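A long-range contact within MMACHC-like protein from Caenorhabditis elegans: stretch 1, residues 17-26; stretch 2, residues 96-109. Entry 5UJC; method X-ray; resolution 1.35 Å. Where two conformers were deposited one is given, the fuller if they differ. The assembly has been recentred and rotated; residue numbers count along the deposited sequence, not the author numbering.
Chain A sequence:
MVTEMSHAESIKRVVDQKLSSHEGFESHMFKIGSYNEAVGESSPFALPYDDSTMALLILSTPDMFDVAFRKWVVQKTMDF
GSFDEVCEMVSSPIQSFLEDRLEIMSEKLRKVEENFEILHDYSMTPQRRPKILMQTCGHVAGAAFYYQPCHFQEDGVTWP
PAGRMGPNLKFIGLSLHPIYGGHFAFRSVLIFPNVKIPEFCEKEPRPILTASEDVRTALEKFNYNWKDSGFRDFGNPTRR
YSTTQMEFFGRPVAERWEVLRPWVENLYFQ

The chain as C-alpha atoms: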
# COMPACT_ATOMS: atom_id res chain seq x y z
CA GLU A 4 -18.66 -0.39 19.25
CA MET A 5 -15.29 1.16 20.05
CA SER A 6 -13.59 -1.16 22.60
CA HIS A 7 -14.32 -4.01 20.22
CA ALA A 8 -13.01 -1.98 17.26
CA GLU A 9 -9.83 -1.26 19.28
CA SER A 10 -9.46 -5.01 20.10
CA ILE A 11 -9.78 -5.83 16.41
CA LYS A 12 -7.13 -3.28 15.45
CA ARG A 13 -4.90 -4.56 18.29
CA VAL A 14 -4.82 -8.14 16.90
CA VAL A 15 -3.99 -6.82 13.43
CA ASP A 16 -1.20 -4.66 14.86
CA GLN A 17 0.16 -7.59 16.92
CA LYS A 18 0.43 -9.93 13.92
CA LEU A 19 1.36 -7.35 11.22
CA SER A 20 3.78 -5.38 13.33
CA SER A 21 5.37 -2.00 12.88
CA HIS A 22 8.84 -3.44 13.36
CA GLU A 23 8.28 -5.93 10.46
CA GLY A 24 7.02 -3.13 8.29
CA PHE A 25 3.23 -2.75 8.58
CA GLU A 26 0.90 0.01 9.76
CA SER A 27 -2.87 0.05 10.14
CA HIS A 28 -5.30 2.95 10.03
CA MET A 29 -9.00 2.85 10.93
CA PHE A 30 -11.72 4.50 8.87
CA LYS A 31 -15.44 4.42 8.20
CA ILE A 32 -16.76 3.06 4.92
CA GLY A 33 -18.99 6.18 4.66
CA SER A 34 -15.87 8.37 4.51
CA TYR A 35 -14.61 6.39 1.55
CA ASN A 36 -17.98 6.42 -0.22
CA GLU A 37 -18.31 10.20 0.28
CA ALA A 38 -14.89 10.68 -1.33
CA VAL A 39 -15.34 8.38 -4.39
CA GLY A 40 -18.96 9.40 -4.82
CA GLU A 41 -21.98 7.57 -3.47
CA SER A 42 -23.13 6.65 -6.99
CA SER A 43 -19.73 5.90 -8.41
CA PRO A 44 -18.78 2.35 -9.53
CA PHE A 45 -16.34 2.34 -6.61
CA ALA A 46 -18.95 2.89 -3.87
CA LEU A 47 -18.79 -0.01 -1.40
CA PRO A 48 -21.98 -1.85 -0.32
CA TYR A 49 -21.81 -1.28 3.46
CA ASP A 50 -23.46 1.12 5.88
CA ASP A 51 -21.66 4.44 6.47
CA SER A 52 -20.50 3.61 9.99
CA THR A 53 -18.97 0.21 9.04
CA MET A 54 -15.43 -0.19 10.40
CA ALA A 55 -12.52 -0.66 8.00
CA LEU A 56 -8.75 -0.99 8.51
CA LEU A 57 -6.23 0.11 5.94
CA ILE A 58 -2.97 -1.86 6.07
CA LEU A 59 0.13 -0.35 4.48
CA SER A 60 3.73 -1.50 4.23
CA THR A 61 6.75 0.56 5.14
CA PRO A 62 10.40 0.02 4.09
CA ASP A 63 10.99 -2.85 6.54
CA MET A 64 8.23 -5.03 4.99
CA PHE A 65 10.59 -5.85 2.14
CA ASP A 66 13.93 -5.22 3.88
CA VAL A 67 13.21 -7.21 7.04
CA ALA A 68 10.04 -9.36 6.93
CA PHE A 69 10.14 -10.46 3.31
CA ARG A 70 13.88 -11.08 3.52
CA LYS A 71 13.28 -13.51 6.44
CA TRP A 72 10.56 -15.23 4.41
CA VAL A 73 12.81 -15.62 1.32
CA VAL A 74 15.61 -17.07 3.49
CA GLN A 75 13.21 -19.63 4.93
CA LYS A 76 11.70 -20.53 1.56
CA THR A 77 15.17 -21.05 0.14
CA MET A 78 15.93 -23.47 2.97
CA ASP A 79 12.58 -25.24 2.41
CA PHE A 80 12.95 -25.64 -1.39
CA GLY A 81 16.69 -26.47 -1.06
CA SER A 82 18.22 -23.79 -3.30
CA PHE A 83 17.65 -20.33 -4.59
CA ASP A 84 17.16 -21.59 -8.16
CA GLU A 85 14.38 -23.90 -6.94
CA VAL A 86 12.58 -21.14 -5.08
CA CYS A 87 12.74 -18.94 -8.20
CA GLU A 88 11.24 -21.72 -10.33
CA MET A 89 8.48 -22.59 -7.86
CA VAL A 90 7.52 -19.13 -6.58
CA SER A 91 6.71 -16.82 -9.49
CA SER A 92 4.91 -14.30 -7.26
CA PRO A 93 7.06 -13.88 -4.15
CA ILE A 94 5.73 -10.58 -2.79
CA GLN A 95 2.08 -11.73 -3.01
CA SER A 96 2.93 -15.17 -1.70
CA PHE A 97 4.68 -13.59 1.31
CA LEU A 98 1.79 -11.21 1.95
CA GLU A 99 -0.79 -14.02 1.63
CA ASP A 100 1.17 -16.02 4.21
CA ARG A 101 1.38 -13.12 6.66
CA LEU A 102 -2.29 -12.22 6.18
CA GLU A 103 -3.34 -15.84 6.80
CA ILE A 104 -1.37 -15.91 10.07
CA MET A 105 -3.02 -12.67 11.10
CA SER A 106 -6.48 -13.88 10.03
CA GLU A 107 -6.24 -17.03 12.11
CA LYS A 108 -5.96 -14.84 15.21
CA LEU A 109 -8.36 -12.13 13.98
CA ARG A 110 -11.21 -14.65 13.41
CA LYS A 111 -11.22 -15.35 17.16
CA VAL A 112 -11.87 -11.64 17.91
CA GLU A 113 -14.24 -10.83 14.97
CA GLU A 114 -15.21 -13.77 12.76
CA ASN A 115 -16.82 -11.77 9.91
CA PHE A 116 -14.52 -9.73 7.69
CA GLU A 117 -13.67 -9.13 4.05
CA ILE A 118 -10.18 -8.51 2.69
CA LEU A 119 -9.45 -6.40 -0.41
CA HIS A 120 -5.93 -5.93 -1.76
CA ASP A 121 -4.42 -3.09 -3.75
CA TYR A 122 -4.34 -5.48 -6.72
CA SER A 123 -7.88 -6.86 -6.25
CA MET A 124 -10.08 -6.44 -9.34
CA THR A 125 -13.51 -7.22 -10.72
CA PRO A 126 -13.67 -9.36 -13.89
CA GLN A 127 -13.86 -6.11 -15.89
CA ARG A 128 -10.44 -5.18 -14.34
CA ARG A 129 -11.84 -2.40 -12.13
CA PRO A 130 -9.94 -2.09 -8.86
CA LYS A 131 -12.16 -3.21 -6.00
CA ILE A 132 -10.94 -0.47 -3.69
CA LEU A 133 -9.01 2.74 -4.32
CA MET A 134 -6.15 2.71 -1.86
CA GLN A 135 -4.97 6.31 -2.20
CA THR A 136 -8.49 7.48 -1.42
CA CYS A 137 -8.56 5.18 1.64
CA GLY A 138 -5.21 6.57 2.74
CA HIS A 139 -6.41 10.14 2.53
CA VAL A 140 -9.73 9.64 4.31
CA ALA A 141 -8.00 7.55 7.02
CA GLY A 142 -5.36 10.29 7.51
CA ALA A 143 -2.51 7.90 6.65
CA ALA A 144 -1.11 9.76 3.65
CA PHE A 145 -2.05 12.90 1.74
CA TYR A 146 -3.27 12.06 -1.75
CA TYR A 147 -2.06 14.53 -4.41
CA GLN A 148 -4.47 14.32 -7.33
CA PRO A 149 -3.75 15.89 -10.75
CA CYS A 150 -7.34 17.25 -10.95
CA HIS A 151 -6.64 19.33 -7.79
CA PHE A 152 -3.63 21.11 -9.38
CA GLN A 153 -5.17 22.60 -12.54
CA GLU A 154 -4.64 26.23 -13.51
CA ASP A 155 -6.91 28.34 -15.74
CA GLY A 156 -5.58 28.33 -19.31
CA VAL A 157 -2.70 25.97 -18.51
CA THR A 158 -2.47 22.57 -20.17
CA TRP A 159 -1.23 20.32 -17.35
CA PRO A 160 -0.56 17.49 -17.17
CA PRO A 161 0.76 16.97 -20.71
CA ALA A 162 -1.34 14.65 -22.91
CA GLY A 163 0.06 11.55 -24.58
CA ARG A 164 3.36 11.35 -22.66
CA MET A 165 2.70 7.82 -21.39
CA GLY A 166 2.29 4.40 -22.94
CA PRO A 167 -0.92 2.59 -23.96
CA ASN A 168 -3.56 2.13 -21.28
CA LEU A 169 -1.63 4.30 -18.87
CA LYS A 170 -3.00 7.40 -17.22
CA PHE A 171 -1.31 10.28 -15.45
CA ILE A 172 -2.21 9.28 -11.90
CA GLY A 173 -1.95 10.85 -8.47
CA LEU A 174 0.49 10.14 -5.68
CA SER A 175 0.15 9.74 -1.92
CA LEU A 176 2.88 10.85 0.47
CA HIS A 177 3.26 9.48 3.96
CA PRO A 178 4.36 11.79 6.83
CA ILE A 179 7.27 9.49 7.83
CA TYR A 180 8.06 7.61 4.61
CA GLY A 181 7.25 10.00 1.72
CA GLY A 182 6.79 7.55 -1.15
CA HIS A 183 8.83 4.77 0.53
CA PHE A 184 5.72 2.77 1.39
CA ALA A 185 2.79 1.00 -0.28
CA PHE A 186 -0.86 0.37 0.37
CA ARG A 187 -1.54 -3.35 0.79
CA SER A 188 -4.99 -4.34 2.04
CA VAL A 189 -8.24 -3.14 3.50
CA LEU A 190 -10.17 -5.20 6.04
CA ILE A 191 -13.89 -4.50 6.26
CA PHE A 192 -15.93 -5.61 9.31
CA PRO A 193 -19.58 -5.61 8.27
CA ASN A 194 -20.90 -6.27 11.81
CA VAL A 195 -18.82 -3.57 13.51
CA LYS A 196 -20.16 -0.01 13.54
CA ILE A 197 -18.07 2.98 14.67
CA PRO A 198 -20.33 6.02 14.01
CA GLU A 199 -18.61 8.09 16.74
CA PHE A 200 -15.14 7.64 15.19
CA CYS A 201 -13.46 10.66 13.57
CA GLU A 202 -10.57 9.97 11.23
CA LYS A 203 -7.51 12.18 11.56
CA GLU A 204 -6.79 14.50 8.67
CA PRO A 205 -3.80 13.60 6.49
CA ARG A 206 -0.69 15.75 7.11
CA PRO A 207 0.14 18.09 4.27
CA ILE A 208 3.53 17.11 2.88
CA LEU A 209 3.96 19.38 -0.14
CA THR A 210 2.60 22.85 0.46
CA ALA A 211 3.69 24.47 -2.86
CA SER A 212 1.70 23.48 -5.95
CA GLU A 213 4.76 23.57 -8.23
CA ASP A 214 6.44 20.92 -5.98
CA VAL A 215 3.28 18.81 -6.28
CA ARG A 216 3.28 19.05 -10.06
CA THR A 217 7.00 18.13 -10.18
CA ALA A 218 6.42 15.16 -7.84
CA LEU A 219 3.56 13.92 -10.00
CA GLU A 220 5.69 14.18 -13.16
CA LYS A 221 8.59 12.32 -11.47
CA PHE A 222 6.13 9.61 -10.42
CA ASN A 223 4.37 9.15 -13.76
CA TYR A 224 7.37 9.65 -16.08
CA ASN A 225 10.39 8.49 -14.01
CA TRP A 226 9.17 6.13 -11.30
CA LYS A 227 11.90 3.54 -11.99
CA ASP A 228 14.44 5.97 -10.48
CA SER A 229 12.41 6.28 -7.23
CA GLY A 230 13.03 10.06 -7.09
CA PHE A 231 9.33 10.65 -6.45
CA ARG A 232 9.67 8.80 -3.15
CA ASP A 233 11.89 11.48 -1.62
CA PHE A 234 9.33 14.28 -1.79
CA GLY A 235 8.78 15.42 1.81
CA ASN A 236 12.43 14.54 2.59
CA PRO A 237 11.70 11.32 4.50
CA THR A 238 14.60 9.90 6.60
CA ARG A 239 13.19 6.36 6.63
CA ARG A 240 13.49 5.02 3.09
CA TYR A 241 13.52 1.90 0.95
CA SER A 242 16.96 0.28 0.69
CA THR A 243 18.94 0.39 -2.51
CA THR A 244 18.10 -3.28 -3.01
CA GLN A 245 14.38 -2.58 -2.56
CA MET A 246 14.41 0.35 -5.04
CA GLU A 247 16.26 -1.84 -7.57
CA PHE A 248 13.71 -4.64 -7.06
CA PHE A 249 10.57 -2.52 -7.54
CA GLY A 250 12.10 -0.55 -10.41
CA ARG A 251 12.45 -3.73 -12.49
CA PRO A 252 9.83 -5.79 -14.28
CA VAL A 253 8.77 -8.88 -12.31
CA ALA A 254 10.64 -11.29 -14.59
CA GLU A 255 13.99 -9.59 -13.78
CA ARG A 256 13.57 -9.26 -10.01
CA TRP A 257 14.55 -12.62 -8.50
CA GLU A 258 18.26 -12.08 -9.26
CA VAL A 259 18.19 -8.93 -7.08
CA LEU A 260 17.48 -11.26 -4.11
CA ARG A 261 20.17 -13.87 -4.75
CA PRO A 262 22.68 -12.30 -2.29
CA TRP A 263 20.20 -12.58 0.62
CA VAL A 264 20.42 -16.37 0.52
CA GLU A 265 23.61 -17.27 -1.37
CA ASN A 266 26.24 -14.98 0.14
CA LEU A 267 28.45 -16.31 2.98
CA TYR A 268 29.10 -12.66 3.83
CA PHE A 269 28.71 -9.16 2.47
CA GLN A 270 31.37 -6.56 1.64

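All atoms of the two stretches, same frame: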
# COMPACT_ATOMS: atom_id res chain seq x y z
N GLN A 17 -0.71 -6.58 16.31
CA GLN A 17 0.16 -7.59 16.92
C GLN A 17 0.78 -8.50 15.88
O GLN A 17 1.96 -8.85 15.98
CB GLN A 17 -0.61 -8.41 17.95
CG GLN A 17 -0.93 -7.66 19.21
CD GLN A 17 -1.98 -8.34 20.08
OE1 GLN A 17 -2.65 -9.30 19.65
NE2 GLN A 17 -2.11 -7.86 21.28
N LYS A 18 -0.01 -8.90 14.88
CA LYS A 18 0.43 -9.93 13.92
C LYS A 18 1.07 -9.34 12.67
O LYS A 18 1.87 -9.99 12.04
CB LYS A 18 -0.73 -10.80 13.51
CG LYS A 18 -1.36 -11.59 14.66
CD LYS A 18 -0.33 -12.30 15.55
CE LYS A 18 0.41 -13.40 14.81
NZ LYS A 18 1.34 -14.14 15.70
N LEU A 19 0.71 -8.10 12.33
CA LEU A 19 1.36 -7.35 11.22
C LEU A 19 1.99 -6.13 11.86
O LEU A 19 1.37 -5.08 11.99
CB LEU A 19 0.35 -6.95 10.16
CG LEU A 19 -0.41 -8.11 9.50
CD1 LEU A 19 -1.51 -7.54 8.63
CD2 LEU A 19 0.52 -9.00 8.66
N SER A 20 3.21 -6.31 12.36
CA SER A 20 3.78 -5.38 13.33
C SER A 20 4.52 -4.24 12.66
O SER A 20 5.01 -4.36 11.53
CB SER A 20 4.75 -6.14 14.29
OG SER A 20 5.96 -6.44 13.61
N SER A 21 4.65 -3.14 13.38
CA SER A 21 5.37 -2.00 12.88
C SER A 21 6.84 -2.31 12.65
O SER A 21 7.41 -1.87 11.66
CB SER A 21 5.22 -0.78 13.82
OG SER A 21 5.30 -1.15 15.18
N HIS A 22 7.45 -3.10 13.52
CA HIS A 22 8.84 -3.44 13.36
C HIS A 22 9.11 -4.22 12.07
O HIS A 22 10.18 -4.01 11.42
CB HIS A 22 9.33 -4.26 14.58
CG HIS A 22 10.61 -5.01 14.35
ND1 HIS A 22 11.85 -4.44 14.51
CD2 HIS A 22 10.84 -6.31 14.02
CE1 HIS A 22 12.79 -5.33 14.25
NE2 HIS A 22 12.20 -6.47 13.94
N GLU A 23 8.17 -5.10 11.68
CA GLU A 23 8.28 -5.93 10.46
C GLU A 23 7.74 -5.21 9.23
O GLU A 23 7.68 -5.79 8.14
CB GLU A 23 7.49 -7.27 10.63
CG GLU A 23 8.06 -8.28 11.65
CD GLU A 23 9.45 -8.86 11.28
OE1 GLU A 23 9.55 -9.69 10.35
OE2 GLU A 23 10.44 -8.56 12.00
N GLY A 24 7.31 -3.97 9.40
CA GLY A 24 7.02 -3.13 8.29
C GLY A 24 5.58 -2.97 7.89
O GLY A 24 5.31 -2.63 6.75
N PHE A 25 4.65 -3.04 8.86
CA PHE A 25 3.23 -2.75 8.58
C PHE A 25 2.69 -1.67 9.48
O PHE A 25 3.10 -1.55 10.64
CB PHE A 25 2.40 -4.02 8.79
CG PHE A 25 2.77 -5.15 7.86
CD1 PHE A 25 2.26 -5.18 6.57
CD2 PHE A 25 3.65 -6.16 8.26
CE1 PHE A 25 2.60 -6.22 5.70
CE2 PHE A 25 3.99 -7.18 7.41
CZ PHE A 25 3.46 -7.22 6.13
N GLU A 26 1.70 -0.93 8.97
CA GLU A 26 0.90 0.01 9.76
C GLU A 26 -0.55 -0.23 9.45
O GLU A 26 -0.88 -0.56 8.31
CB GLU A 26 1.17 1.47 9.32
CG GLU A 26 2.48 2.04 9.62
CD GLU A 26 2.52 3.57 9.31
OE1 GLU A 26 1.56 4.16 8.64
OE2 GLU A 26 3.49 4.19 9.72
N SER A 96 2.89 -13.93 -2.47
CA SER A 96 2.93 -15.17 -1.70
C SER A 96 3.28 -14.89 -0.22
O SER A 96 2.66 -15.42 0.71
CB SER A 96 3.93 -16.17 -2.31
OG SER A 96 3.50 -16.60 -3.58
N PHE A 97 4.29 -14.06 -0.02
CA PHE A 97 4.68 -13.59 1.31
C PHE A 97 3.51 -12.89 2.01
O PHE A 97 3.17 -13.24 3.13
CB PHE A 97 5.89 -12.67 1.20
CG PHE A 97 6.07 -11.75 2.36
CD1 PHE A 97 6.56 -12.20 3.57
CD2 PHE A 97 5.73 -10.42 2.24
CE1 PHE A 97 6.72 -11.31 4.64
CE2 PHE A 97 5.86 -9.55 3.28
CZ PHE A 97 6.36 -9.98 4.48
N LEU A 98 2.87 -11.95 1.33
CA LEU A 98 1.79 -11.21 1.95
C LEU A 98 0.63 -12.12 2.28
O LEU A 98 0.00 -11.99 3.35
CB LEU A 98 1.33 -10.08 1.03
CG LEU A 98 2.29 -8.89 0.94
CD1 LEU A 98 1.91 -7.99 -0.24
CD2 LEU A 98 2.31 -8.11 2.26
N GLU A 99 0.32 -13.08 1.39
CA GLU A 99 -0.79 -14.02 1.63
C GLU A 99 -0.49 -14.82 2.90
O GLU A 99 -1.37 -15.06 3.73
CB GLU A 99 -0.98 -14.98 0.42
CG GLU A 99 -1.62 -14.35 -0.86
CD GLU A 99 -1.24 -15.12 -2.18
OE1 GLU A 99 -0.77 -16.31 -2.09
OE2 GLU A 99 -1.39 -14.53 -3.30
N ASP A 100 0.76 -15.25 3.04
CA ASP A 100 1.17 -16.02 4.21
C ASP A 100 1.01 -15.20 5.49
O ASP A 100 0.47 -15.69 6.48
CB ASP A 100 2.62 -16.50 4.09
CG ASP A 100 2.77 -17.71 3.23
OD1 ASP A 100 1.75 -18.28 2.80
OD2 ASP A 100 3.93 -18.10 2.97
N ARG A 101 1.45 -13.94 5.47
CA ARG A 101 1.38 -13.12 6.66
C ARG A 101 -0.09 -12.78 6.99
O ARG A 101 -0.48 -12.79 8.15
CB ARG A 101 2.23 -11.87 6.51
CG ARG A 101 3.72 -12.16 6.28
CD ARG A 101 4.32 -12.95 7.45
NE ARG A 101 3.92 -12.34 8.72
CZ ARG A 101 4.57 -11.35 9.32
NH1 ARG A 101 5.75 -10.94 8.87
NH2 ARG A 101 4.04 -10.78 10.39
N LEU A 102 -0.90 -12.53 5.96
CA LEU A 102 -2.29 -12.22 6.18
C LEU A 102 -3.07 -13.43 6.72
O LEU A 102 -3.99 -13.26 7.52
CB LEU A 102 -2.93 -11.69 4.89
CG LEU A 102 -2.54 -10.26 4.54
CD1 LEU A 102 -2.86 -9.98 3.07
CD2 LEU A 102 -3.26 -9.28 5.45
N GLU A 103 -2.70 -14.63 6.29
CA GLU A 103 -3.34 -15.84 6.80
C GLU A 103 -3.01 -16.04 8.28
O GLU A 103 -3.88 -16.37 9.06
CB GLU A 103 -2.93 -17.07 5.99
CG GLU A 103 -3.55 -18.38 6.46
CD GLU A 103 -5.08 -18.29 6.64
OE1 GLU A 103 -5.75 -17.58 5.85
OE2 GLU A 103 -5.60 -18.95 7.56
N ILE A 104 -1.76 -15.81 8.65
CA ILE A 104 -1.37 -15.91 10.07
C ILE A 104 -2.15 -14.90 10.94
O ILE A 104 -2.67 -15.24 12.01
CB ILE A 104 0.15 -15.74 10.23
CG1 ILE A 104 0.86 -16.98 9.62
CG2 ILE A 104 0.54 -15.56 11.70
CD1 ILE A 104 2.34 -16.77 9.33
N MET A 105 -2.26 -13.68 10.45
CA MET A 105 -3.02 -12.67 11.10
C MET A 105 -4.50 -13.08 11.21
O MET A 105 -5.11 -12.92 12.25
CB MET A 105 -2.90 -11.34 10.35
CG MET A 105 -3.64 -10.19 10.97
SD MET A 105 -5.36 -10.13 10.45
CE MET A 105 -5.13 -9.61 8.78
N SER A 106 -5.06 -13.57 10.11
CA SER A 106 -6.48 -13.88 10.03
C SER A 106 -6.87 -14.97 10.98
O SER A 106 -7.97 -14.96 11.53
CB SER A 106 -6.85 -14.29 8.59
OG SER A 106 -6.80 -13.18 7.73
N GLU A 107 -5.98 -15.92 11.19
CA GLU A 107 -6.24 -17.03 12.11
C GLU A 107 -6.45 -16.52 13.54
O GLU A 107 -7.30 -17.04 14.28
CB GLU A 107 -5.08 -17.99 12.05
CG GLU A 107 -5.09 -18.83 10.77
CD GLU A 107 -3.95 -19.83 10.70
OE1 GLU A 107 -3.33 -20.11 11.75
OE2 GLU A 107 -3.68 -20.36 9.58
N LYS A 108 -5.74 -15.48 13.91
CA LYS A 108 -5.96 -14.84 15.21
C LYS A 108 -7.17 -13.89 15.18
O LYS A 108 -7.96 -13.84 16.14
CB LYS A 108 -4.73 -14.08 15.65
CG LYS A 108 -3.49 -14.95 15.83
CD LYS A 108 -3.64 -15.92 16.98
CE LYS A 108 -2.32 -16.63 17.30
NZ LYS A 108 -2.55 -17.92 17.99
N LEU A 109 -7.31 -13.12 14.09
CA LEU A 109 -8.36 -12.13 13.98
C LEU A 109 -9.75 -12.77 14.05
O LEU A 109 -10.65 -12.22 14.66
CB LEU A 109 -8.21 -11.34 12.67
CG LEU A 109 -9.29 -10.28 12.42
CD1 LEU A 109 -9.36 -9.27 13.52
CD2 LEU A 109 -9.01 -9.59 11.10
O HOH W 1 1.48 -12.37 10.13

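The apolar centre of this contact is built around Leu19, the first residue to leave helical geometry where the helix of the first stretch ends. Its CA-to-CB bond runs sideways to the second helix, yet the branched end of the side chain comes nearer: CD1 of Leu19 lies 4.0 Å from CD2 of Leu102, and CG of Leu19 lies 4.1 Å from CG of Met105. A compact leucine suits this buried site, and the flexible methionine can fold against it.

Phe25, at the start of a strand, extends the apolar surface toward the beginning of the second stretch. Its broad, flat ring can offer its edge to Leu98, Phe97 and Arg101 together: CE1 of Phe25 is 3.9 Å from CD2 of Leu98, and CZ of Phe25 is 4.3 Å from CZ of Phe97. Between Leu19 and Phe25 the chain reverses through a type I turn, Ser21 to Gly24, whose last residue adopts backbone angles that favour glycine.

Lys18 covers the outer side with its aliphatic chain. The stretches come nearest in register here, with CA of Lys18 5.2 Å from CA of Met105, and CE of Lys18 packs 3.8 Å from CG2 of Ile104. A long lysine can thus bury methylenes while its ammonium group reaches outward.

Arg101 forms the polar edge, its long chain carrying a planar guanidinium with several N-H donors. NH2 of Arg101 donates a weak hydrogen bond to O of Lys18, 2.8 Å away but with an angle of only 125°. A water reinforces the link: it accepts from NE of Arg101 at 2.8 Å and donates to O of Lys18 at 3.1 Å and to O of Arg101 at 2.8 Å. One face of the guanidinium lies against the edge of the Phe25 ring. OE1 of Glu23 stands 4.3 Å from NH1 of Arg101, a favourable pairing of charges but too distant for a salt bridge.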